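Local atomic coordinates of transglutaminase elicitor (Phytophthora sojae, PDB entry 3TW5), a protein that probably cross-links proteins through glutamine and lysine side chains, as a transglutaminase, and is probably recognised by plants as an elicitor of innate immunity. Residues M19-G30 with H206-L216. The protein carries 1 engineered substitution. Sequence-based numbering, arbitrary orientation.
Sequences MEMTLKDLPTVG and HIASANILGKL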
loop_
_atom_site.group_PDB
_atom_site.type_symbol
_atom_site.label_atom_id
_atom_site.label_comp_id
_atom_site.label_asym_id
_atom_site.label_seq_id
_atom_site.Cartn_x
_atom_site.Cartn_y
_atom_site.Cartn_z
ATOM N N MET A 19 -17.311 5.935 -15.007
ATOM C CA MET A 19 -15.989 6.565 -15.010
ATOM C C MET A 19 -15.899 7.578 -16.148
ATOM O O MET A 19 -16.429 7.341 -17.237
ATOM C CB MET A 19 -14.878 5.517 -15.167
ATOM C CG MET A 19 -14.743 4.500 -14.032
ATOM S SD MET A 19 -14.161 5.160 -12.454
ATOM C CE MET A 19 -15.708 5.460 -11.602
ATOM N N GLU A 20 -15.236 8.706 -15.900
ATOM C CA GLU A 20 -15.005 9.686 -16.959
ATOM C C GLU A 20 -13.891 9.190 -17.882
ATOM O O GLU A 20 -12.801 8.840 -17.424
ATOM C CB GLU A 20 -14.686 11.073 -16.385
ATOM C CG GLU A 20 -14.486 12.168 -17.440
ATOM C CD GLU A 20 -15.666 12.301 -18.396
ATOM O OE1 GLU A 20 -16.702 12.872 -17.993
ATOM O OE2 GLU A 20 -15.553 11.841 -19.553
ATOM N N MET A 21 -14.181 9.158 -19.180
ATOM C CA MET A 21 -13.285 8.561 -20.167
ATOM C C MET A 21 -12.775 9.580 -21.190
ATOM O O MET A 21 -11.890 9.271 -21.991
ATOM C CB MET A 21 -13.989 7.407 -20.885
ATOM C CG MET A 21 -14.625 6.372 -19.963
ATOM S SD MET A 21 -13.557 4.973 -19.581
ATOM C CE MET A 21 -13.803 3.951 -21.033
ATOM N N THR A 22 -13.343 10.785 -21.160
ATOM C CA THR A 22 -12.923 11.871 -22.047
ATOM C C THR A 22 -11.780 12.640 -21.392
ATOM O O THR A 22 -11.972 13.303 -20.367
ATOM C CB THR A 22 -14.098 12.822 -22.385
ATOM O OG1 THR A 22 -15.183 12.065 -22.935
ATOM C CG2 THR A 22 -13.671 13.877 -23.393
ATOM N N LEU A 23 -10.596 12.545 -21.995
ATOM C CA LEU A 23 -9.365 13.095 -21.420
ATOM C C LEU A 23 -9.474 14.558 -20.996
ATOM O O LEU A 23 -9.045 14.915 -19.898
ATOM C CB LEU A 23 -8.189 12.901 -22.383
ATOM C CG LEU A 23 -6.799 13.412 -21.986
ATOM C CD1 LEU A 23 -6.312 12.832 -20.662
ATOM C CD2 LEU A 23 -5.807 13.105 -23.092
ATOM N N LYS A 24 -10.051 15.392 -21.864
ATOM C CA LYS A 24 -10.174 16.835 -21.616
ATOM C C LYS A 24 -11.076 17.161 -20.419
ATOM O O LYS A 24 -10.982 18.249 -19.844
ATOM C CB LYS A 24 -10.671 17.561 -22.871
ATOM N N ASP A 25 -11.936 16.215 -20.049
ATOM C CA ASP A 25 -12.855 16.392 -18.924
ATOM C C ASP A 25 -12.319 15.820 -17.606
ATOM O O ASP A 25 -12.927 16.015 -16.551
ATOM C CB ASP A 25 -14.224 15.780 -19.249
ATOM C CG ASP A 25 -14.914 16.473 -20.415
ATOM O OD1 ASP A 25 -14.539 17.623 -20.736
ATOM O OD2 ASP A 25 -15.837 15.865 -21.008
ATOM N N LEU A 26 -11.189 15.119 -17.668
ATOM C CA LEU A 26 -10.561 14.563 -16.470
ATOM C C LEU A 26 -9.784 15.630 -15.712
ATOM O O LEU A 26 -9.223 16.537 -16.325
ATOM C CB LEU A 26 -9.625 13.404 -16.827
ATOM C CG LEU A 26 -10.239 12.061 -17.230
ATOM C CD1 LEU A 26 -9.150 11.153 -17.750
ATOM C CD2 LEU A 26 -10.976 11.398 -16.074
ATOM N N PRO A 27 -9.754 15.531 -14.371
ATOM C CA PRO A 27 -8.904 16.434 -13.600
ATOM C C PRO A 27 -7.426 16.117 -13.817
ATOM O O PRO A 27 -7.078 14.986 -14.169
ATOM C CB PRO A 27 -9.309 16.146 -12.151
ATOM C CG PRO A 27 -9.870 14.771 -12.177
ATOM C CD PRO A 27 -10.545 14.640 -13.503
ATOM N N THR A 28 -6.573 17.117 -13.625
ATOM C CA THR A 28 -5.135 16.953 -13.815
ATOM C C THR A 28 -4.421 16.884 -12.468
ATOM O O THR A 28 -3.199 16.750 -12.403
ATOM C CB THR A 28 -4.543 18.098 -14.661
ATOM O OG1 THR A 28 -4.745 19.345 -13.986
ATOM C CG2 THR A 28 -5.208 18.154 -16.027
ATOM N N VAL A 29 -5.204 16.984 -11.398
ATOM C CA VAL A 29 -4.697 16.893 -10.031
ATOM C C VAL A 29 -5.779 16.324 -9.105
ATOM O O VAL A 29 -6.955 16.698 -9.191
ATOM C CB VAL A 29 -4.162 18.267 -9.513
ATOM C CG1 VAL A 29 -5.263 19.339 -9.518
ATOM C CG2 VAL A 29 -3.527 18.131 -8.130
ATOM N N GLY A 30 -5.371 15.400 -8.242
ATOM C CA GLY A 30 -6.258 14.831 -7.240
ATOM C C GLY A 30 -5.458 14.455 -6.015
ATOM O O GLY A 30 -4.546 13.636 -6.098
ATOM N N HIS A 206 -4.360 5.917 -15.938
ATOM C CA HIS A 206 -4.765 7.325 -15.967
ATOM C C HIS A 206 -6.232 7.494 -15.582
ATOM O O HIS A 206 -6.548 8.286 -14.696
ATOM C CB HIS A 206 -4.490 7.952 -17.342
ATOM C CG HIS A 206 -4.601 9.448 -17.363
ATOM N ND1 HIS A 206 -3.529 10.279 -17.114
ATOM C CD2 HIS A 206 -5.656 10.261 -17.606
ATOM C CE1 HIS A 206 -3.920 11.539 -17.202
ATOM N NE2 HIS A 206 -5.206 11.556 -17.499
ATOM N N ILE A 207 -7.114 6.735 -16.235
ATOM C CA ILE A 207 -8.557 6.804 -15.981
ATOM C C ILE A 207 -8.889 6.546 -14.507
ATOM O O ILE A 207 -9.644 7.303 -13.898
ATOM C CB ILE A 207 -9.352 5.835 -16.902
ATOM C CG1 ILE A 207 -9.263 6.295 -18.363
ATOM C CG2 ILE A 207 -10.817 5.733 -16.463
ATOM C CD1 ILE A 207 -9.601 5.219 -19.378
ATOM N N ALA A 208 -8.306 5.491 -13.940
ATOM C CA ALA A 208 -8.520 5.141 -12.538
ATOM C C ALA A 208 -7.984 6.214 -11.594
ATOM O O ALA A 208 -8.704 6.671 -10.708
ATOM C CB ALA A 208 -7.898 3.783 -12.219
ATOM N N SER A 209 -6.731 6.621 -11.801
ATOM C CA SER A 209 -6.067 7.593 -10.927
ATOM C C SER A 209 -6.774 8.941 -10.913
ATOM O O SER A 209 -6.937 9.547 -9.856
ATOM C CB SER A 209 -4.602 7.775 -11.327
ATOM O OG SER A 209 -3.902 6.543 -11.299
ATOM N N ALA A 210 -7.203 9.396 -12.088
ATOM C CA ALA A 210 -7.879 10.684 -12.227
ATOM C C ALA A 210 -9.279 10.681 -11.608
ATOM O O ALA A 210 -9.659 11.630 -10.923
ATOM C CB ALA A 210 -7.938 11.104 -13.693
ATOM N N ASN A 211 -10.035 9.613 -11.854
ATOM C CA ASN A 211 -11.384 9.468 -11.306
ATOM C C ASN A 211 -11.406 9.288 -9.785
ATOM O O ASN A 211 -12.156 9.972 -9.092
ATOM C CB ASN A 211 -12.126 8.314 -11.989
ATOM C CG ASN A 211 -12.769 8.723 -13.300
ATOM O OD1 ASN A 211 -13.910 9.188 -13.324
ATOM N ND2 ASN A 211 -12.051 8.534 -14.400
ATOM N N ILE A 212 -10.576 8.381 -9.273
ATOM C CA ILE A 212 -10.582 8.046 -7.846
ATOM C C ILE A 212 -10.031 9.188 -6.980
ATOM O O ILE A 212 -10.713 9.650 -6.059
ATOM C CB ILE A 212 -9.861 6.697 -7.557
ATOM C CG1 ILE A 212 -10.565 5.549 -8.293
ATOM C CG2 ILE A 212 -9.822 6.412 -6.063
ATOM C CD1 ILE A 212 -9.711 4.307 -8.493
ATOM N N LEU A 213 -8.817 9.647 -7.286
ATOM C CA LEU A 213 -8.200 10.755 -6.550
ATOM C C LEU A 213 -8.852 12.113 -6.838
ATOM O O LEU A 213 -8.955 12.955 -5.943
ATOM C CB LEU A 213 -6.693 10.844 -6.841
ATOM C CG LEU A 213 -5.636 9.981 -6.134
ATOM C CD1 LEU A 213 -5.765 10.016 -4.611
ATOM C CD2 LEU A 213 -5.634 8.559 -6.642
ATOM N N GLY A 214 -9.290 12.319 -8.079
ATOM C CA GLY A 214 -9.788 13.620 -8.523
ATOM C C GLY A 214 -11.284 13.847 -8.399
ATOM O O GLY A 214 -11.716 14.807 -7.759
ATOM N N LYS A 215 -12.074 12.969 -9.012
ATOM C CA LYS A 215 -13.532 13.131 -9.056
ATOM C C LYS A 215 -14.289 12.507 -7.878
ATOM O O LYS A 215 -15.363 12.983 -7.512
ATOM C CB LYS A 215 -14.097 12.576 -10.368
ATOM C CG LYS A 215 -13.808 13.427 -11.597
ATOM C CD LYS A 215 -14.250 12.717 -12.869
ATOM C CE LYS A 215 -15.730 12.939 -13.170
ATOM N NZ LYS A 215 -15.957 14.208 -13.922
ATOM N N LEU A 216 -13.737 11.451 -7.290
ATOM C CA LEU A 216 -14.482 10.650 -6.315
ATOM C C LEU A 216 -14.017 10.807 -4.862
ATOM O O LEU A 216 -14.489 10.082 -3.979
ATOM C CB LEU A 216 -14.489 9.171 -6.730
ATOM C CG LEU A 216 -15.123 8.829 -8.085
ATOM C CD1 LEU A 216 -14.703 7.443 -8.540
ATOM C CD2 LEU A 216 -16.642 8.951 -8.054
#
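A mostly irregular chain, with a short 3-10 turn at 23-25, packs against a helix here: M19 to G30 wraps one flank of the C-terminal turns of helix 202-215, and N211 grips it by its carboxamide. OD1 of N211 accepts the backbone N-H of E20 at 2.9 Å and nearly straight, 170° at the hydrogen, while ND2 of N211 returns a bond to E20 O at 3.1 Å, in the carbonyl plane and on a lone pair. Both ends of the amide thus read the backbone of one residue, much as a neighbouring beta strand would. The second N-H of ND2 goes to I207 O at 2.7 Å, one turn back, which fixes the amide's rotation. M19 bends at chi2 (-68°) and chi3 (95°), carrying SD to 3.8 Å from N211 CB and CE against CD1 of L216. The chain ends in strand 29-31, which pairs antiparallel with strand 232-246 of the large sheet, so the helix packs beside that sheet. L26 splits its methyls: CD1 meets the H206 ring at its edge, 3.6 Å from CD2 of H206, and CD2 of L26 rests on A210 and N211. ND1 of H206 is hydrogen-bonded to the hydroxyl of Y306. After L26, P27 sits on the wider pi-type turn at 210-215, its CG 3.4 Å from A210 O. With no side chain on either residue, CA of G30 passes 3.9 Å from CA of G214.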